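Local coordinates for protein aldo-keto reductase family 1, member B4 (Aldose reductase) (Schistosoma japonicum, PDB 4HBK) that probably acts as an NADP-dependent aldose reductase, an oxidoreductase of the aldo/keto reductase family that reduces carbonyl groups of sugars and other aldehydes, at residues A[278-286]-A[307-318]. Numbering follows the deposited sequence.
Sequences LRYLLQRKL and FQLSNEEMHELN
Gln-283 and Leu-309 illustrate how a side-chain amide can hold a loop as a backbone would. The extended Gln-283 presents both ends of its amide: OE1 accepts from Leu-309 N (2.8 Å), and NE2 gives a straight bond (179°) to Leu-309 O at 3.0 Å. Gln-283 OE1 also takes Arg-279 NE on a lone pair, 2.9 Å away and in the guanidinium plane, so two donors grip the oxygen and the amide's rotation is fixed. Bent at chi2 (76°), Arg-279 sets CG and CD over one face of the Phe-307 ring, off-centre toward its rim, while Phe-307 O sits over the centre of the guanidinium; NH1 reaches Val-304 O. Met-314 packs its CE 3.7 Å from Tyr-280 CD1, while its SD stands obliquely to the ring, 5.2 Å from the centroid, a Met-aromatic contact. Leu-317 CD1 packs on Tyr-280 CB at 3.9 Å. At the far end, Tyr-280 OH donates to Asn-318 OD1 (2.7 Å). The axes of helical pieces 278-283 and 311-318 cross at -106°, the second starting in a Ser-310/Glu-313 capping box: a C-terminal extra helix packed on the outer side of a barrel helix of the aldo/keto reductase (β/α)8 fold, away from the predicted active site.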
ATOM      1  N   LEU A 278      -3.503 -14.350  -4.163  1.00 13.95           N
ATOM      2  CA  LEU A 278      -3.049 -13.182  -4.909  1.00 13.35           C
ATOM      3  C   LEU A 278      -3.715 -13.076  -6.284  1.00 14.55           C
ATOM      4  O   LEU A 278      -4.087 -11.984  -6.708  1.00 11.93           O
ATOM      5  CB  LEU A 278      -1.528 -13.205  -5.060  1.00 12.60           C
ATOM      6  CG  LEU A 278      -0.756 -13.055  -3.746  1.00  9.94           C
ATOM      7  CD1 LEU A 278       0.712 -13.280  -3.960  1.00  9.44           C
ATOM      8  CD2 LEU A 278      -0.983 -11.674  -3.183  1.00 11.72           C
ATOM      9  N   ARG A 279      -3.859 -14.200  -6.982  1.00 11.23           N
ATOM     10  CA  ARG A 279      -4.492 -14.185  -8.297  1.00 11.87           C
ATOM     11  C   ARG A 279      -5.928 -13.704  -8.168  1.00 14.25           C
ATOM     12  O   ARG A 279      -6.442 -13.011  -9.048  1.00 14.29           O
ATOM     13  CB  ARG A 279      -4.480 -15.571  -8.931  1.00 16.13           C
ATOM     14  CG  ARG A 279      -4.998 -15.590 -10.359  1.00 12.97           C
ATOM     15  CD  ARG A 279      -3.957 -15.037 -11.317  1.00 13.74           C
ATOM     16  NE  ARG A 279      -4.589 -14.609 -12.558  1.00 14.83           N
ATOM     17  CZ  ARG A 279      -3.957 -14.009 -13.558  1.00 20.47           C
ATOM     18  NH1 ARG A 279      -2.652 -13.759 -13.476  1.00 14.65           N
ATOM     19  NH2 ARG A 279      -4.637 -13.663 -14.648  1.00 20.90           N
ATOM     20  N   TYR A 280      -6.562 -14.076  -7.060  1.00 12.71           N
ATOM     21  CA  TYR A 280      -7.921 -13.668  -6.777  1.00 12.33           C
ATOM     22  C   TYR A 280      -8.016 -12.139  -6.790  1.00 16.04           C
ATOM     23  O   TYR A 280      -8.921 -11.558  -7.395  1.00 14.83           O
ATOM     24  CB  TYR A 280      -8.362 -14.226  -5.415  1.00 13.94           C
ATOM     25  CG  TYR A 280      -9.461 -13.421  -4.755  1.00 12.98           C
ATOM     26  CD1 TYR A 280     -10.768 -13.501  -5.208  1.00 15.39           C
ATOM     27  CD2 TYR A 280      -9.189 -12.582  -3.685  1.00 12.65           C
ATOM     28  CE1 TYR A 280     -11.778 -12.769  -4.614  1.00 16.61           C
ATOM     29  CE2 TYR A 280     -10.189 -11.838  -3.081  1.00 12.51           C
ATOM     30  CZ  TYR A 280     -11.484 -11.931  -3.558  1.00 14.65           C
ATOM     31  OH  TYR A 280     -12.502 -11.201  -2.980  1.00  9.44           O
ATOM     32  N   LEU A 281      -7.069 -11.490  -6.120  1.00 12.85           N
ATOM     33  CA  LEU A 281      -7.058 -10.041  -6.035  1.00 14.96           C
ATOM     34  C   LEU A 281      -6.669  -9.438  -7.372  1.00 13.78           C
ATOM     35  O   LEU A 281      -7.252  -8.434  -7.800  1.00 11.31           O
ATOM     36  CB  LEU A 281      -6.101  -9.571  -4.938  1.00 11.11           C
ATOM     37  CG  LEU A 281      -6.467 -10.007  -3.519  1.00 11.45           C
ATOM     38  CD1 LEU A 281      -5.319  -9.710  -2.577  1.00 10.34           C
ATOM     39  CD2 LEU A 281      -7.740  -9.308  -3.048  1.00 11.31           C
ATOM     40  N   LEU A 282      -5.692 -10.046  -8.041  1.00 10.80           N
ATOM     41  CA  LEU A 282      -5.284  -9.538  -9.350  1.00 13.49           C
ATOM     42  C   LEU A 282      -6.451  -9.530 -10.358  1.00 12.23           C
ATOM     43  O   LEU A 282      -6.614  -8.585 -11.139  1.00 12.20           O
ATOM     44  CB  LEU A 282      -4.085 -10.316  -9.892  1.00 13.79           C
ATOM     45  CG  LEU A 282      -2.763 -10.112  -9.141  1.00 12.48           C
ATOM     46  CD1 LEU A 282      -1.722 -11.134  -9.587  1.00  9.15           C
ATOM     47  CD2 LEU A 282      -2.248  -8.704  -9.362  1.00 10.41           C
ATOM     48  N   GLN A 283      -7.278 -10.570 -10.321  1.00 12.83           N
ATOM     49  CA  GLN A 283      -8.405 -10.659 -11.252  1.00 14.96           C
ATOM     50  C   GLN A 283      -9.546  -9.688 -10.908  1.00 13.00           C
ATOM     51  O   GLN A 283     -10.433  -9.451 -11.730  1.00 12.53           O
ATOM     52  CB  GLN A 283      -8.880 -12.109 -11.411  1.00 14.15           C
ATOM     53  CG  GLN A 283      -7.800 -12.983 -12.084  1.00 18.59           C
ATOM     54  CD  GLN A 283      -8.262 -14.384 -12.443  1.00 14.15           C
ATOM     55  OE1 GLN A 283      -7.448 -15.284 -12.604  1.00 14.52           O
ATOM     56  NE2 GLN A 283      -9.566 -14.570 -12.578  1.00 14.28           N
ATOM     57  N   ARG A 284      -9.500  -9.107  -9.709  1.00 10.22           N
ATOM     58  CA  ARG A 284     -10.390  -7.992  -9.383  1.00 13.83           C
ATOM     59  C   ARG A 284      -9.783  -6.631  -9.772  1.00 12.38           C
ATOM     60  O   ARG A 284     -10.274  -5.576  -9.368  1.00 15.57           O
ATOM     61  CB  ARG A 284     -10.788  -8.015  -7.902  1.00 15.49           C
ATOM     62  CG  ARG A 284     -11.682  -9.195  -7.511  1.00 17.77           C
ATOM     63  CD  ARG A 284     -11.993  -9.192  -6.008  1.00 16.51           C
ATOM     64  NE  ARG A 284     -12.500  -7.897  -5.546  1.00 14.99           N
ATOM     65  CZ  ARG A 284     -12.443  -7.476  -4.284  1.00 14.57           C
ATOM     66  NH1 ARG A 284     -11.900  -8.250  -3.347  1.00  9.99           N
ATOM     67  NH2 ARG A 284     -12.924  -6.273  -3.958  1.00 11.08           N
ATOM     68  N   LYS A 285      -8.714  -6.669 -10.564  1.00 11.56           N
ATOM     69  CA  LYS A 285      -8.061  -5.466 -11.088  1.00 12.14           C
ATOM     70  C   LYS A 285      -7.354  -4.663 -10.001  1.00 12.53           C
ATOM     71  O   LYS A 285      -7.328  -3.432 -10.044  1.00 10.45           O
ATOM     72  CB  LYS A 285      -9.059  -4.597 -11.862  1.00 15.43           C
ATOM     73  CG  LYS A 285      -9.847  -5.392 -12.894  1.00 22.12           C
ATOM     74  CD  LYS A 285      -9.971  -4.665 -14.220  1.00 34.01           C
ATOM     75  CE  LYS A 285     -11.231  -3.804 -14.290  1.00 52.29           C
ATOM     76  NZ  LYS A 285     -11.586  -3.430 -15.710  1.00 58.20           N
ATOM     77  N   LEU A 286      -6.775  -5.380  -9.037  1.00 12.89           N
ATOM     78  CA  LEU A 286      -6.061  -4.766  -7.915  1.00 12.21           C
ATOM     79  C   LEU A 286      -4.557  -4.898  -8.104  1.00  9.39           C
ATOM     80  O   LEU A 286      -4.087  -5.811  -8.786  1.00 10.76           O
ATOM     81  CB  LEU A 286      -6.454  -5.450  -6.601  1.00  6.98           C
ATOM     82  CG  LEU A 286      -7.962  -5.455  -6.335  1.00 10.62           C
ATOM     83  CD1 LEU A 286      -8.325  -6.350  -5.163  1.00  7.46           C
ATOM     84  CD2 LEU A 286      -8.471  -4.029  -6.090  1.00  8.52           C
ATOM     85  N   PHE A 307      -1.708 -18.569 -14.894  1.00 17.87           N
ATOM     86  CA  PHE A 307      -2.952 -19.309 -14.759  1.00 16.64           C
ATOM     87  C   PHE A 307      -4.082 -18.333 -14.533  1.00 19.54           C
ATOM     88  O   PHE A 307      -3.854 -17.140 -14.319  1.00 14.37           O
ATOM     89  CB  PHE A 307      -2.882 -20.324 -13.607  1.00 14.67           C
ATOM     90  CG  PHE A 307      -2.967 -19.711 -12.230  1.00 16.13           C
ATOM     91  CD1 PHE A 307      -1.942 -18.916 -11.741  1.00 14.61           C
ATOM     92  CD2 PHE A 307      -4.057 -19.969 -11.407  1.00 16.66           C
ATOM     93  CE1 PHE A 307      -2.007 -18.371 -10.458  1.00 13.39           C
ATOM     94  CE2 PHE A 307      -4.131 -19.431 -10.119  1.00 16.22           C
ATOM     95  CZ  PHE A 307      -3.103 -18.630  -9.646  1.00 13.24           C
ATOM     96  N   GLN A 308      -5.303 -18.844 -14.576  1.00 21.25           N
ATOM     97  CA  GLN A 308      -6.482 -18.011 -14.435  1.00 21.47           C
ATOM     98  C   GLN A 308      -7.522 -18.731 -13.582  1.00 19.97           C
ATOM     99  O   GLN A 308      -7.839 -19.899 -13.821  1.00 21.85           O
ATOM    100  CB  GLN A 308      -7.060 -17.669 -15.816  1.00 20.44           C
ATOM    101  CG  GLN A 308      -8.226 -16.677 -15.774  1.00 29.13           C
ATOM    102  CD  GLN A 308      -7.877 -15.321 -16.373  1.00 38.21           C
ATOM    103  OE1 GLN A 308      -7.887 -14.297 -15.679  1.00 33.12           O
ATOM    104  NE2 GLN A 308      -7.573 -15.308 -17.674  1.00 46.87           N
ATOM    105  N   LEU A 309      -8.027 -18.041 -12.569  1.00 13.56           N
ATOM    106  CA  LEU A 309      -9.152 -18.542 -11.806  1.00 15.29           C
ATOM    107  C   LEU A 309     -10.416 -18.356 -12.645  1.00 18.70           C
ATOM    108  O   LEU A 309     -10.594 -17.327 -13.298  1.00 11.87           O
ATOM    109  CB  LEU A 309      -9.283 -17.788 -10.475  1.00 11.96           C
ATOM    110  CG  LEU A 309      -8.124 -17.925  -9.480  1.00 15.47           C
ATOM    111  CD1 LEU A 309      -8.444 -17.188  -8.177  1.00 15.98           C
ATOM    112  CD2 LEU A 309      -7.827 -19.392  -9.190  1.00 13.57           C
ATOM    113  N   SER A 310     -11.288 -19.356 -12.624  1.00 15.96           N
ATOM    114  CA  SER A 310     -12.553 -19.286 -13.340  1.00 19.22           C
ATOM    115  C   SER A 310     -13.554 -18.445 -12.559  1.00 16.62           C
ATOM    116  O   SER A 310     -13.352 -18.174 -11.379  1.00 16.31           O
ATOM    117  CB  SER A 310     -13.125 -20.685 -13.527  1.00 16.38           C
ATOM    118  OG  SER A 310     -13.549 -21.194 -12.277  1.00 14.40           O
ATOM    119  N   ASN A 311     -14.638 -18.045 -13.216  1.00 19.26           N
ATOM    120  CA  ASN A 311     -15.694 -17.273 -12.564  1.00 18.56           C
ATOM    121  C   ASN A 311     -16.267 -17.983 -11.328  1.00 21.03           C
ATOM    122  O   ASN A 311     -16.575 -17.349 -10.316  1.00 16.69           O
ATOM    123  CB  ASN A 311     -16.824 -16.946 -13.561  1.00 24.91           C
ATOM    124  CG  ASN A 311     -16.394 -15.958 -14.662  1.00 32.47           C
ATOM    125  OD1 ASN A 311     -16.816 -16.077 -15.818  1.00 34.54           O
ATOM    126  ND2 ASN A 311     -15.560 -14.986 -14.304  1.00 22.30           N
ATOM    127  N   GLU A 312     -16.413 -19.301 -11.417  1.00 18.96           N
ATOM    128  CA  GLU A 312     -16.957 -20.077 -10.306  1.00 23.39           C
ATOM    129  C   GLU A 312     -15.988 -20.087  -9.138  1.00 19.21           C
ATOM    130  O   GLU A 312     -16.387 -19.957  -7.983  1.00 20.74           O
ATOM    131  CB  GLU A 312     -17.269 -21.509 -10.747  1.00 27.46           C
ATOM    132  CG  GLU A 312     -17.919 -22.372  -9.664  1.00 37.88           C
ATOM    133  CD  GLU A 312     -18.434 -23.708 -10.206  1.00 47.59           C
ATOM    134  OE1 GLU A 312     -18.628 -24.649  -9.403  1.00 52.01           O
ATOM    135  OE2 GLU A 312     -18.650 -23.814 -11.437  1.00 49.05           O
ATOM    136  N   GLU A 313     -14.707 -20.242  -9.436  1.00 17.87           N
ATOM    137  CA  GLU A 313     -13.696 -20.171  -8.394  1.00 16.55           C
ATOM    138  C   GLU A 313     -13.702 -18.787  -7.728  1.00 19.71           C
ATOM    139  O   GLU A 313     -13.655 -18.680  -6.500  1.00 15.65           O
ATOM    140  CB  GLU A 313     -12.318 -20.547  -8.955  1.00 19.88           C
ATOM    141  CG  GLU A 313     -12.193 -22.044  -9.280  1.00 18.58           C
ATOM    142  CD  GLU A 313     -11.139 -22.351 -10.327  1.00 22.81           C
ATOM    143  OE1 GLU A 313     -10.422 -21.410 -10.737  1.00 18.93           O
ATOM    144  OE2 GLU A 313     -11.034 -23.531 -10.749  1.00 21.11           O
ATOM    145  N   MET A 314     -13.799 -17.731  -8.533  1.00 18.86           N
ATOM    146  CA  MET A 314     -13.828 -16.381  -7.987  1.00 16.09           C
ATOM    147  C   MET A 314     -15.007 -16.238  -7.054  1.00 20.16           C
ATOM    148  O   MET A 314     -14.863 -15.740  -5.934  1.00 21.50           O
ATOM    149  CB  MET A 314     -13.888 -15.329  -9.100  1.00 14.92           C
ATOM    150  CG  MET A 314     -12.594 -15.224  -9.902  1.00 16.58           C
ATOM    151  SD  MET A 314     -11.207 -14.569  -8.935  1.00 17.23           S
ATOM    152  CE  MET A 314     -11.742 -12.865  -8.744  1.00 13.31           C
ATOM    153  N   HIS A 315     -16.175 -16.688  -7.511  1.00 19.55           N
ATOM    154  CA  HIS A 315     -17.397 -16.566  -6.728  1.00 21.20           C
ATOM    155  C   HIS A 315     -17.305 -17.338  -5.420  1.00 21.04           C
ATOM    156  O   HIS A 315     -17.742 -16.851  -4.376  1.00 23.87           O
ATOM    157  CB  HIS A 315     -18.607 -17.049  -7.536  1.00 24.39           C
ATOM    158  CG  HIS A 315     -19.915 -16.869  -6.832  1.00 32.85           C
ATOM    159  ND1 HIS A 315     -20.615 -17.921  -6.278  1.00 37.30           N
ATOM    160  CD2 HIS A 315     -20.644 -15.756  -6.576  1.00 41.71           C
ATOM    161  CE1 HIS A 315     -21.725 -17.466  -5.724  1.00 36.68           C
ATOM    162  NE2 HIS A 315     -21.768 -16.155  -5.887  1.00 40.75           N
ATOM    163  N   GLU A 316     -16.740 -18.542  -5.479  1.00 17.45           N
ATOM    164  CA  GLU A 316     -16.609 -19.382  -4.299  1.00 18.67           C
ATOM    165  C   GLU A 316     -15.799 -18.686  -3.216  1.00 24.15           C
ATOM    166  O   GLU A 316     -16.211 -18.643  -2.059  1.00 23.27           O
ATOM    167  CB  GLU A 316     -15.976 -20.735  -4.632  1.00 18.49           C
ATOM    168  CG  GLU A 316     -15.924 -21.657  -3.425  1.00 25.92           C
ATOM    169  CD  GLU A 316     -15.442 -23.069  -3.745  1.00 30.98           C
ATOM    170  OE1 GLU A 316     -14.634 -23.246  -4.684  1.00 32.78           O
ATOM    171  OE2 GLU A 316     -15.877 -24.006  -3.045  1.00 29.19           O
ATOM    172  N   LEU A 317     -14.649 -18.134  -3.592  1.00 24.77           N
ATOM    173  CA  LEU A 317     -13.819 -17.412  -2.632  1.00 23.82           C
ATOM    174  C   LEU A 317     -14.603 -16.274  -1.984  1.00 24.62           C
ATOM    175  O   LEU A 317     -14.539 -16.085  -0.772  1.00 23.93           O
ATOM    176  CB  LEU A 317     -12.533 -16.899  -3.294  1.00 23.71           C
ATOM    177  CG  LEU A 317     -11.547 -18.001  -3.716  1.00 18.25           C
ATOM    178  CD1 LEU A 317     -10.466 -17.476  -4.646  1.00 14.07           C
ATOM    179  CD2 LEU A 317     -10.927 -18.640  -2.499  1.00 14.52           C
ATOM    180  N   ASN A 318     -15.363 -15.532  -2.784  1.00 27.29           N
ATOM    181  CA  ASN A 318     -16.198 -14.459  -2.240  1.00 27.71           C
ATOM    182  C   ASN A 318     -17.260 -14.952  -1.258  1.00 27.05           C
ATOM    183  O   ASN A 318     -17.381 -14.420  -0.159  1.00 28.53           O
ATOM    184  CB  ASN A 318     -16.833 -13.628  -3.354  1.00 27.61           C
ATOM    185  CG  ASN A 318     -15.841 -12.666  -4.002  1.00 33.39           C
ATOM    186  OD1 ASN A 318     -15.114 -11.942  -3.311  1.00 26.94           O
ATOM    187  ND2 ASN A 318     -15.799 -12.662  -5.336  1.00 30.24           N
TER